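Aldehyde dehydrogenase 12 (Zea mays, PDB 6D97) catalyses the NAD+-dependent oxidation of L-glutamate gamma-semialdehyde to glutamate, the last step of proline breakdown in plants. Local coordinates at the interface of chains A and B and the interface of chains A and C. Coordinates in Å, arbitrary orientation; residue numbers count along the deposited sequence, not the author numbering. Chains: chain A/B/C, Aldehyde dehydrogenase 12.

Contact 1: the interface of chains A and B. Residues chain A 172-174; chain B 100, 107, 165, 168-170.
A:Ala172 and B:Ser170 pair as an antiparallel beta bridge between strands 170-174 of two copies of the enzyme. B:Ser170 N donates to A:Ala172 O at 2.7 Å, and A:Ala172 N returns a bond to B:Ser170 O at 2.8 Å. Two residues further along chain A, the carbonyl oxygen of A:Pro174 accepts a bond from B:Arg165 NH1 at 3.0 Å, straight and within the guanidinium plane. With CG anti to the backbone N (chi1 -162°) and the chain bent at chi2 and chi3, the arginine curls alongside this oxygen, bringing NH1 to it. Its CD packs 3.4 Å from A:Val173 CG1, the two side chains crossing at about a right angle.

A:Pro174 has 73 Å² of its surface hidden by chain B, and its ring lies among B:Pro100, B:Ala168 and B:Tyr107, its CG 3.8 Å from B:Ala168 CB. Further out, B:Arg165 belongs to the short helix 163-167, just ahead of the loop residues B:Ala168 and B:Arg169 that lead into the bridging strand. The patch and its two-fold twin probably help join chains A and B in the tetramer of the deposited assembly. At the rim of the proline pocket, B:Tyr107 CE2 comes to 4.1 Å from A:Pro174 CG.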
ATOM      1  N   ALA A 172       1.929 -10.472  -1.462  1.00 27.61           N
ATOM      2  CA  ALA A 172       2.671 -11.589  -2.024  1.00 27.30           C
ATOM      3  C   ALA A 172       3.485 -11.089  -3.207  1.00 33.73           C
ATOM      4  O   ALA A 172       3.158 -10.076  -3.829  1.00 28.69           O
ATOM      5  CB  ALA A 172       1.747 -12.742  -2.438  1.00 20.40           C
ATOM      6  N   VAL A 173       4.575 -11.799  -3.480  1.00 25.32           N
ATOM      7  CA  VAL A 173       5.492 -11.470  -4.567  1.00 23.06           C
ATOM      8  C   VAL A 173       5.810 -12.769  -5.301  1.00 25.16           C
ATOM      9  O   VAL A 173       5.991 -13.808  -4.648  1.00 23.79           O
ATOM     10  CB  VAL A 173       6.767 -10.789  -4.037  1.00 30.98           C
ATOM     11  CG1 VAL A 173       7.660 -10.364  -5.180  1.00 28.61           C
ATOM     12  CG2 VAL A 173       6.415  -9.575  -3.196  1.00 36.90           C
ATOM     13  N   PRO A 174       5.863 -12.780  -6.635  1.00 24.19           N
ATOM     14  CA  PRO A 174       6.214 -14.019  -7.341  1.00 26.68           C
ATOM     15  C   PRO A 174       7.631 -14.469  -7.015  1.00 23.42           C
ATOM     16  O   PRO A 174       8.528 -13.652  -6.796  1.00 26.24           O
ATOM     17  CB  PRO A 174       6.074 -13.642  -8.820  1.00 23.06           C
ATOM     18  CG  PRO A 174       5.153 -12.481  -8.832  1.00 23.30           C
ATOM     19  CD  PRO A 174       5.421 -11.724  -7.564  1.00 22.04           C
TER
ATOM     20  N   PRO B 100       1.901 -13.275 -12.655  1.00 22.80           N
ATOM     21  CA  PRO B 100       2.421 -13.609 -11.319  1.00 25.49           C
ATOM     22  C   PRO B 100       2.481 -15.099 -11.015  1.00 28.20           C
ATOM     23  O   PRO B 100       3.148 -15.484 -10.048  1.00 30.27           O
ATOM     24  CB  PRO B 100       1.449 -12.887 -10.376  1.00 20.38           C
ATOM     25  CG  PRO B 100       0.976 -11.728 -11.160  1.00 20.18           C
ATOM     26  CD  PRO B 100       0.859 -12.231 -12.574  1.00 20.46           C
ATOM     27  N   TYR B 107      10.187 -12.014 -14.854  1.00 24.60           N
ATOM     28  CA  TYR B 107      10.295 -10.775 -14.086  1.00 26.78           C
ATOM     29  C   TYR B 107      11.742 -10.502 -13.705  1.00 28.20           C
ATOM     30  O   TYR B 107      12.209  -9.359 -13.787  1.00 33.43           O
ATOM     31  CB  TYR B 107       9.440 -10.833 -12.820  1.00 19.05           C
ATOM     32  CG  TYR B 107       7.942 -10.872 -13.018  1.00 20.08           C
ATOM     33  CD1 TYR B 107       7.247  -9.762 -13.491  1.00 19.55           C
ATOM     34  CD2 TYR B 107       7.215 -12.007 -12.683  1.00 19.09           C
ATOM     35  CE1 TYR B 107       5.871  -9.795 -13.653  1.00 22.38           C
ATOM     36  CE2 TYR B 107       5.846 -12.049 -12.839  1.00 26.65           C
ATOM     37  CZ  TYR B 107       5.179 -10.944 -13.325  1.00 25.59           C
ATOM     38  OH  TYR B 107       3.814 -11.000 -13.474  1.00 20.18           O
ATOM     39  N   ARG B 165       9.901  -7.722 -10.579  1.00 28.23           N
ATOM     40  CA  ARG B 165       9.200  -8.687  -9.740  1.00 28.13           C
ATOM     41  C   ARG B 165       8.239  -7.990  -8.782  1.00 27.61           C
ATOM     42  O   ARG B 165       7.090  -8.418  -8.618  1.00 26.40           O
ATOM     43  CB  ARG B 165      10.236  -9.519  -8.970  1.00 37.31           C
ATOM     44  CG  ARG B 165       9.749 -10.836  -8.390  1.00 38.84           C
ATOM     45  CD  ARG B 165      10.400 -11.121  -7.039  1.00 27.90           C
ATOM     46  NE  ARG B 165      11.824 -11.429  -7.106  1.00 22.73           N
ATOM     47  CZ  ARG B 165      12.323 -12.661  -7.063  1.00 28.06           C
ATOM     48  NH1 ARG B 165      11.509 -13.701  -6.964  1.00 35.11           N
ATOM     49  NH2 ARG B 165      13.635 -12.856  -7.117  1.00 28.12           N
ATOM     50  N   ALA B 168       4.727  -6.963  -9.852  1.00 24.17           N
ATOM     51  CA  ALA B 168       3.727  -8.020  -9.797  1.00 18.86           C
ATOM     52  C   ALA B 168       3.349  -8.396  -8.368  1.00 26.14           C
ATOM     53  O   ALA B 168       2.852  -9.504  -8.137  1.00 25.28           O
ATOM     54  CB  ALA B 168       4.222  -9.258 -10.548  1.00 21.09           C
ATOM     55  N   ARG B 169       3.597  -7.507  -7.411  1.00 19.98           N
ATOM     56  CA  ARG B 169       3.134  -7.714  -6.046  1.00 26.18           C
ATOM     57  C   ARG B 169       1.621  -7.885  -6.029  1.00 26.48           C
ATOM     58  O   ARG B 169       0.893  -7.209  -6.761  1.00 26.92           O
ATOM     59  CB  ARG B 169       3.554  -6.521  -5.184  1.00 29.58           C
ATOM     60  CG  ARG B 169       3.186  -6.550  -3.707  1.00 39.27           C
ATOM     61  CD  ARG B 169       3.499  -5.173  -3.128  1.00 42.25           C
ATOM     62  NE  ARG B 169       3.228  -5.046  -1.700  1.00 55.29           N
ATOM     63  CZ  ARG B 169       4.167  -4.992  -0.761  1.00 58.62           C
ATOM     64  NH1 ARG B 169       5.450  -5.054  -1.093  1.00 64.51           N
ATOM     65  NH2 ARG B 169       3.821  -4.868   0.511  1.00 49.95           N
ATOM     66  N   SER B 170       1.147  -8.811  -5.205  1.00 18.08           N
ATOM     67  CA  SER B 170      -0.276  -9.035  -5.030  1.00 22.36           C
ATOM     68  C   SER B 170      -0.658  -8.765  -3.582  1.00 29.32           C
ATOM     69  O   SER B 170       0.199  -8.599  -2.711  1.00 25.46           O
ATOM     70  CB  SER B 170      -0.667 -10.465  -5.425  1.00 22.17           C
ATOM     71  OG  SER B 170       0.115 -11.413  -4.728  1.00 30.34           O
TER

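Contact 2: the interface of chains A and C. Residues chain A 456, 461, 481-482; chain C 93-95, 187.
The imidazole of A:His461 carries A:Val482 CB over the rim of one face and receives C:Lys94 NZ at its edge, exactly in the ring plane, where NE2 accepts a hydrogen bond at 2.9 Å. The ring of C:His95 has C:Pro93 CB of its own chain near the rim of one face, while CD2 lies 3.4 Å from A:Glu456 OE1; the carboxylate and ring planes stand 77° apart.

C:Lys94 is gripped at both ends. Its backbone N donates to A:Glu456 OE2 at 2.7 Å, nearly straight (169° at H), and OE2 accepts through its syn lone pair, on the side of the other carboxylate oxygen. The lysine NZ also donates to the backbone carbonyl oxygen of A:Glu456 at 2.7 Å, near the end of helix 448-457. A bend at chi3 (-74°) turns the amine toward this carbonyl and the histidine, and C:Lys94 CB packs 3.6 Å from A:Val482 CG2. The carboxylate does not pair directly with the amine: A:Glu456 OE2 and C:Lys94 NZ are 4.7 Å apart, though their opposite charges may still favour the arrangement. C:Trp187 NE1 adds a weak hydrogen bond to A:Ser481 O.

The patch fastens loop 93-95 and the end of strand 180-187 of chain C to helix 448-457, A:His461 and the segment 481-482 of chain A, and with its symmetric twin probably helps hold the A-C pair together within the tetramer of the deposited assembly.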
ATOM      1  N   GLU A 456      15.548  19.692  20.307  1.00 38.25           N
ATOM      2  CA  GLU A 456      16.370  18.505  20.097  1.00 33.86           C
ATOM      3  C   GLU A 456      16.930  17.971  21.411  1.00 37.21           C
ATOM      4  O   GLU A 456      17.144  16.761  21.547  1.00 34.08           O
ATOM      5  CB  GLU A 456      17.496  18.828  19.112  1.00 29.71           C
ATOM      6  CG  GLU A 456      18.549  17.742  18.948  1.00 31.19           C
ATOM      7  CD  GLU A 456      18.079  16.577  18.094  1.00 34.36           C
ATOM      8  OE1 GLU A 456      16.943  16.632  17.572  1.00 33.15           O
ATOM      9  OE2 GLU A 456      18.855  15.606  17.945  1.00 31.41           O
ATOM     10  N   HIS A 461       9.322  13.104  22.576  1.00 33.36           N
ATOM     11  CA  HIS A 461       8.930  13.606  21.261  1.00 33.67           C
ATOM     12  C   HIS A 461       7.530  13.074  20.941  1.00 30.87           C
ATOM     13  O   HIS A 461       7.348  12.216  20.076  1.00 32.80           O
ATOM     14  CB  HIS A 461       9.956  13.209  20.201  1.00 37.56           C
ATOM     15  CG  HIS A 461      11.346  13.674  20.507  1.00 35.79           C
ATOM     16  ND1 HIS A 461      11.682  15.008  20.579  1.00 35.14           N
ATOM     17  CD2 HIS A 461      12.479  12.986  20.776  1.00 27.97           C
ATOM     18  CE1 HIS A 461      12.965  15.122  20.872  1.00 32.73           C
ATOM     19  NE2 HIS A 461      13.472  13.908  20.994  1.00 34.84           N
ATOM     20  N   SER A 481      13.029  18.524  13.436  1.00 23.09           N
ATOM     21  CA  SER A 481      12.318  18.141  14.649  1.00 23.12           C
ATOM     22  C   SER A 481      11.895  16.683  14.498  1.00 24.41           C
ATOM     23  O   SER A 481      12.073  16.076  13.437  1.00 27.81           O
ATOM     24  CB  SER A 481      11.128  19.068  14.914  1.00 23.87           C
ATOM     25  OG  SER A 481      10.190  19.027  13.852  1.00 24.88           O
ATOM     26  N   VAL A 482      11.308  16.122  15.560  1.00 32.75           N
ATOM     27  CA  VAL A 482      11.087  14.679  15.643  1.00 31.76           C
ATOM     28  C   VAL A 482       9.641  14.318  15.989  1.00 29.27           C
ATOM     29  O   VAL A 482       9.115  13.318  15.484  1.00 31.18           O
ATOM     30  CB  VAL A 482      12.058  14.049  16.665  1.00 36.38           C
ATOM     31  CG1 VAL A 482      11.716  12.588  16.926  1.00 37.80           C
ATOM     32  CG2 VAL A 482      13.498  14.174  16.190  1.00 35.70           C
TER
ATOM     33  N   PRO C  93      21.830  14.440  14.396  1.00 33.67           N
ATOM     34  CA  PRO C  93      20.665  14.751  15.227  1.00 24.28           C
ATOM     35  C   PRO C  93      19.614  13.656  15.119  1.00 25.19           C
ATOM     36  O   PRO C  93      19.682  12.767  14.269  1.00 22.82           O
ATOM     37  CB  PRO C  93      20.154  16.066  14.631  1.00 29.35           C
ATOM     38  CG  PRO C  93      20.527  15.963  13.189  1.00 33.82           C
ATOM     39  CD  PRO C  93      21.845  15.228  13.150  1.00 33.94           C
ATOM     40  N   LYS C  94      18.618  13.746  16.002  1.00 22.96           N
ATOM     41  CA  LYS C  94      17.538  12.769  15.989  1.00 27.62           C
ATOM     42  C   LYS C  94      16.647  12.903  14.761  1.00 24.28           C
ATOM     43  O   LYS C  94      15.921  11.958  14.440  1.00 31.50           O
ATOM     44  CB  LYS C  94      16.711  12.881  17.270  1.00 27.61           C
ATOM     45  CG  LYS C  94      17.423  12.320  18.486  1.00 30.04           C
ATOM     46  CD  LYS C  94      16.617  12.525  19.752  1.00 29.01           C
ATOM     47  CE  LYS C  94      16.669  13.975  20.193  1.00 29.05           C
ATOM     48  NZ  LYS C  94      16.266  14.159  21.617  1.00 31.66           N
ATOM     49  N   HIS C  95      16.693  14.039  14.057  1.00 26.37           N
ATOM     50  CA  HIS C  95      16.012  14.166  12.774  1.00 22.82           C
ATOM     51  C   HIS C  95      16.888  13.739  11.595  1.00 23.26           C
ATOM     52  O   HIS C  95      16.545  14.027  10.441  1.00 25.32           O
ATOM     53  CB  HIS C  95      15.478  15.593  12.566  1.00 21.80           C
ATOM     54  CG  HIS C  95      16.373  16.678  13.083  1.00 22.88           C
ATOM     55  ND1 HIS C  95      17.281  17.339  12.286  1.00 23.96           N
ATOM     56  CD2 HIS C  95      16.468  17.248  14.308  1.00 23.47           C
ATOM     57  CE1 HIS C  95      17.913  18.252  13.001  1.00 25.50           C
ATOM     58  NE2 HIS C  95      17.440  18.216  14.233  1.00 25.89           N
ATOM     59  N   TRP C 187      10.299   8.441   9.558  1.00 18.66           N
ATOM     60  CA  TRP C 187      11.347   9.297  10.096  1.00 20.66           C
ATOM     61  C   TRP C 187      12.547   8.472  10.536  1.00 22.89           C
ATOM     62  O   TRP C 187      12.376   7.370  11.068  1.00 26.77           O
ATOM     63  CB  TRP C 187      10.825  10.094  11.291  1.00 19.58           C
ATOM     64  CG  TRP C 187      11.212  11.537  11.277  1.00 23.68           C
ATOM     65  CD1 TRP C 187      12.020  12.177  12.168  1.00 21.49           C
ATOM     66  CD2 TRP C 187      10.804  12.525  10.321  1.00 24.80           C
ATOM     67  NE1 TRP C 187      12.140  13.503  11.831  1.00 29.35           N
ATOM     68  CE2 TRP C 187      11.403  13.742  10.701  1.00 33.21           C
ATOM     69  CE3 TRP C 187       9.990  12.498   9.187  1.00 25.45           C
ATOM     70  CZ2 TRP C 187      11.214  14.923   9.985  1.00 30.04           C
ATOM     71  CZ3 TRP C 187       9.804  13.668   8.477  1.00 24.05           C
ATOM     72  CH2 TRP C 187      10.409  14.866   8.879  1.00 31.42           C
TER

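Contact 3: the interface of chains A and C. Residues chain A 531-534; chain C 487-489, 492.
With CG1 of A:Ile531 anti to the carbonyl carbon (chi1 -55°) and C:Tyr487 in the matching setting (chi1 -57°), the two side chains run side by side and point the same way. The chi2 of A:Ile531, at 97°, then carries the end methyl CD1 over the centre of the tyrosine ring, 3.9 Å from its centroid, in a CH-pi contact. Further back, A:Ile531 CB lies 3.6 Å from C:Tyr487 CD2, so the branched side chain follows the ring from its CD2 side out to CZ.

Beneath this packing, strand 526-533 of chain A runs parallel to strand 485-488 of chain C. C:Ala488 lies between two backbone hydrogen bonds: its N donates to A:Ile531 O at 2.8 Å, and its O accepts from A:Asp533 N at 2.7 Å. A:Tyr532, the residue between those two chain A partners, turns its ring toward the alanine, with CD1 3.9 Å from C:Ala488 CB. The backbone pairing therefore fixes the register, and side chains of consecutive residues add packing.

The strand near the C-terminus of one subunit thus extends a sheet of its neighbour, the strand exchange familiar from the oligomerisation domain of aldehyde dehydrogenases. Repeated with the chains exchanged, it probably helps hold chains A and C together as a dimer.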
ATOM      1  N   ILE A 531       6.551 -18.726   2.486  1.00 20.39           N
ATOM      2  CA  ILE A 531       7.034 -18.862   1.119  1.00 20.80           C
ATOM      3  C   ILE A 531       6.566 -20.211   0.598  1.00 22.25           C
ATOM      4  O   ILE A 531       7.038 -21.259   1.056  1.00 26.27           O
ATOM      5  CB  ILE A 531       8.561 -18.746   1.033  1.00 21.26           C
ATOM      6  CG1 ILE A 531       9.041 -17.434   1.658  1.00 25.75           C
ATOM      7  CG2 ILE A 531       9.020 -18.872  -0.409  1.00 23.14           C
ATOM      8  CD1 ILE A 531       9.513 -17.580   3.102  1.00 25.34           C
ATOM      9  N   TYR A 532       5.644 -20.191  -0.356  1.00 28.37           N
ATOM     10  CA  TYR A 532       5.220 -21.423  -1.001  1.00 31.06           C
ATOM     11  C   TYR A 532       6.206 -21.807  -2.094  1.00 28.10           C
ATOM     12  O   TYR A 532       6.744 -20.951  -2.801  1.00 33.01           O
ATOM     13  CB  TYR A 532       3.811 -21.279  -1.576  1.00 30.27           C
ATOM     14  CG  TYR A 532       2.745 -21.111  -0.516  1.00 35.15           C
ATOM     15  CD1 TYR A 532       2.263 -22.205   0.192  1.00 43.99           C
ATOM     16  CD2 TYR A 532       2.222 -19.858  -0.223  1.00 42.94           C
ATOM     17  CE1 TYR A 532       1.289 -22.054   1.163  1.00 44.50           C
ATOM     18  CE2 TYR A 532       1.249 -19.697   0.745  1.00 41.12           C
ATOM     19  CZ  TYR A 532       0.788 -20.797   1.436  1.00 45.12           C
ATOM     20  OH  TYR A 532      -0.181 -20.635   2.399  1.00 55.39           O
ATOM     21  N   ASP A 533       6.460 -23.109  -2.201  1.00 23.01           N
ATOM     22  CA  ASP A 533       7.390 -23.669  -3.173  1.00 23.94           C
ATOM     23  C   ASP A 533       6.919 -25.080  -3.494  1.00 32.65           C
ATOM     24  O   ASP A 533       7.499 -26.065  -3.026  1.00 33.89           O
ATOM     25  CB  ASP A 533       8.819 -23.666  -2.628  1.00 26.19           C
ATOM     26  CG  ASP A 533       9.854 -23.460  -3.714  1.00 30.99           C
ATOM     27  OD1 ASP A 533       9.503 -23.613  -4.904  1.00 29.99           O
ATOM     28  OD2 ASP A 533      11.011 -23.134  -3.379  1.00 35.75           O
ATOM     29  N   VAL A 534       5.846 -25.181  -4.283  1.00 32.71           N
ATOM     30  CA  VAL A 534       5.109 -26.434  -4.416  1.00 30.33           C
ATOM     31  C   VAL A 534       5.597 -27.313  -5.556  1.00 36.70           C
ATOM     32  O   VAL A 534       5.102 -28.441  -5.709  1.00 35.49           O
ATOM     33  CB  VAL A 534       3.610 -26.157  -4.632  1.00 30.59           C
ATOM     34  CG1 VAL A 534       3.026 -25.414  -3.442  1.00 34.44           C
ATOM     35  CG2 VAL A 534       3.412 -25.358  -5.912  1.00 24.89           C
TER
ATOM     36  N   TYR C 487       8.776 -21.815   4.968  1.00 28.86           N
ATOM     37  CA  TYR C 487       8.600 -22.303   3.609  1.00 23.11           C
ATOM     38  C   TYR C 487       7.631 -23.483   3.610  1.00 23.85           C
ATOM     39  O   TYR C 487       7.615 -24.294   4.541  1.00 24.69           O
ATOM     40  CB  TYR C 487       9.945 -22.712   3.002  1.00 28.41           C
ATOM     41  CG  TYR C 487      10.981 -21.605   2.993  1.00 23.77           C
ATOM     42  CD1 TYR C 487      11.644 -21.239   4.161  1.00 27.21           C
ATOM     43  CD2 TYR C 487      11.300 -20.929   1.819  1.00 22.57           C
ATOM     44  CE1 TYR C 487      12.594 -20.242   4.166  1.00 24.73           C
ATOM     45  CE2 TYR C 487      12.255 -19.923   1.811  1.00 22.34           C
ATOM     46  CZ  TYR C 487      12.894 -19.584   2.987  1.00 28.07           C
ATOM     47  OH  TYR C 487      13.840 -18.586   2.977  1.00 28.63           O
ATOM     48  N   ALA C 488       6.810 -23.566   2.561  1.00 27.33           N
ATOM     49  CA  ALA C 488       5.739 -24.553   2.493  1.00 25.70           C
ATOM     50  C   ALA C 488       5.639 -25.101   1.078  1.00 30.22           C
ATOM     51  O   ALA C 488       5.623 -24.339   0.110  1.00 32.55           O
ATOM     52  CB  ALA C 488       4.402 -23.937   2.934  1.00 23.52           C
ATOM     53  N   GLY C 489       5.562 -26.420   0.960  1.00 28.95           N
ATOM     54  CA  GLY C 489       5.582 -27.090  -0.323  1.00 24.12           C
ATOM     55  C   GLY C 489       6.574 -28.230  -0.316  1.00 26.99           C
ATOM     56  O   GLY C 489       7.406 -28.365   0.583  1.00 25.75           O
ATOM     57  N   ALA C 492       9.995 -27.135  -0.062  1.00 28.95           N
ATOM     58  CA  ALA C 492      10.278 -26.260   1.068  1.00 24.30           C
ATOM     59  C   ALA C 492      11.659 -26.535   1.649  1.00 27.13           C
ATOM     60  O   ALA C 492      12.111 -27.683   1.720  1.00 27.33           O
ATOM     61  CB  ALA C 492       9.214 -26.429   2.155  1.00 25.03           C
TER

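Contacts 2 and 3 belong to the same A-C interface, yet their C-alpha centres are about 42 Å apart, so chains A and C are joined at widely separated places. Contact 1 joins A to B instead; it lies about 15 Å from contact 3 and about 36 Å from contact 2. None of the residues described recurs between contacts, although strand 180-187, which ends in contact 2, follows closely on strand 170-174 of contact 1. Chain A thus meets two neighbours through nearby strand pairings, parallel in contact 3 and antiparallel in contact 1, consistent with a tetramer built from dimers.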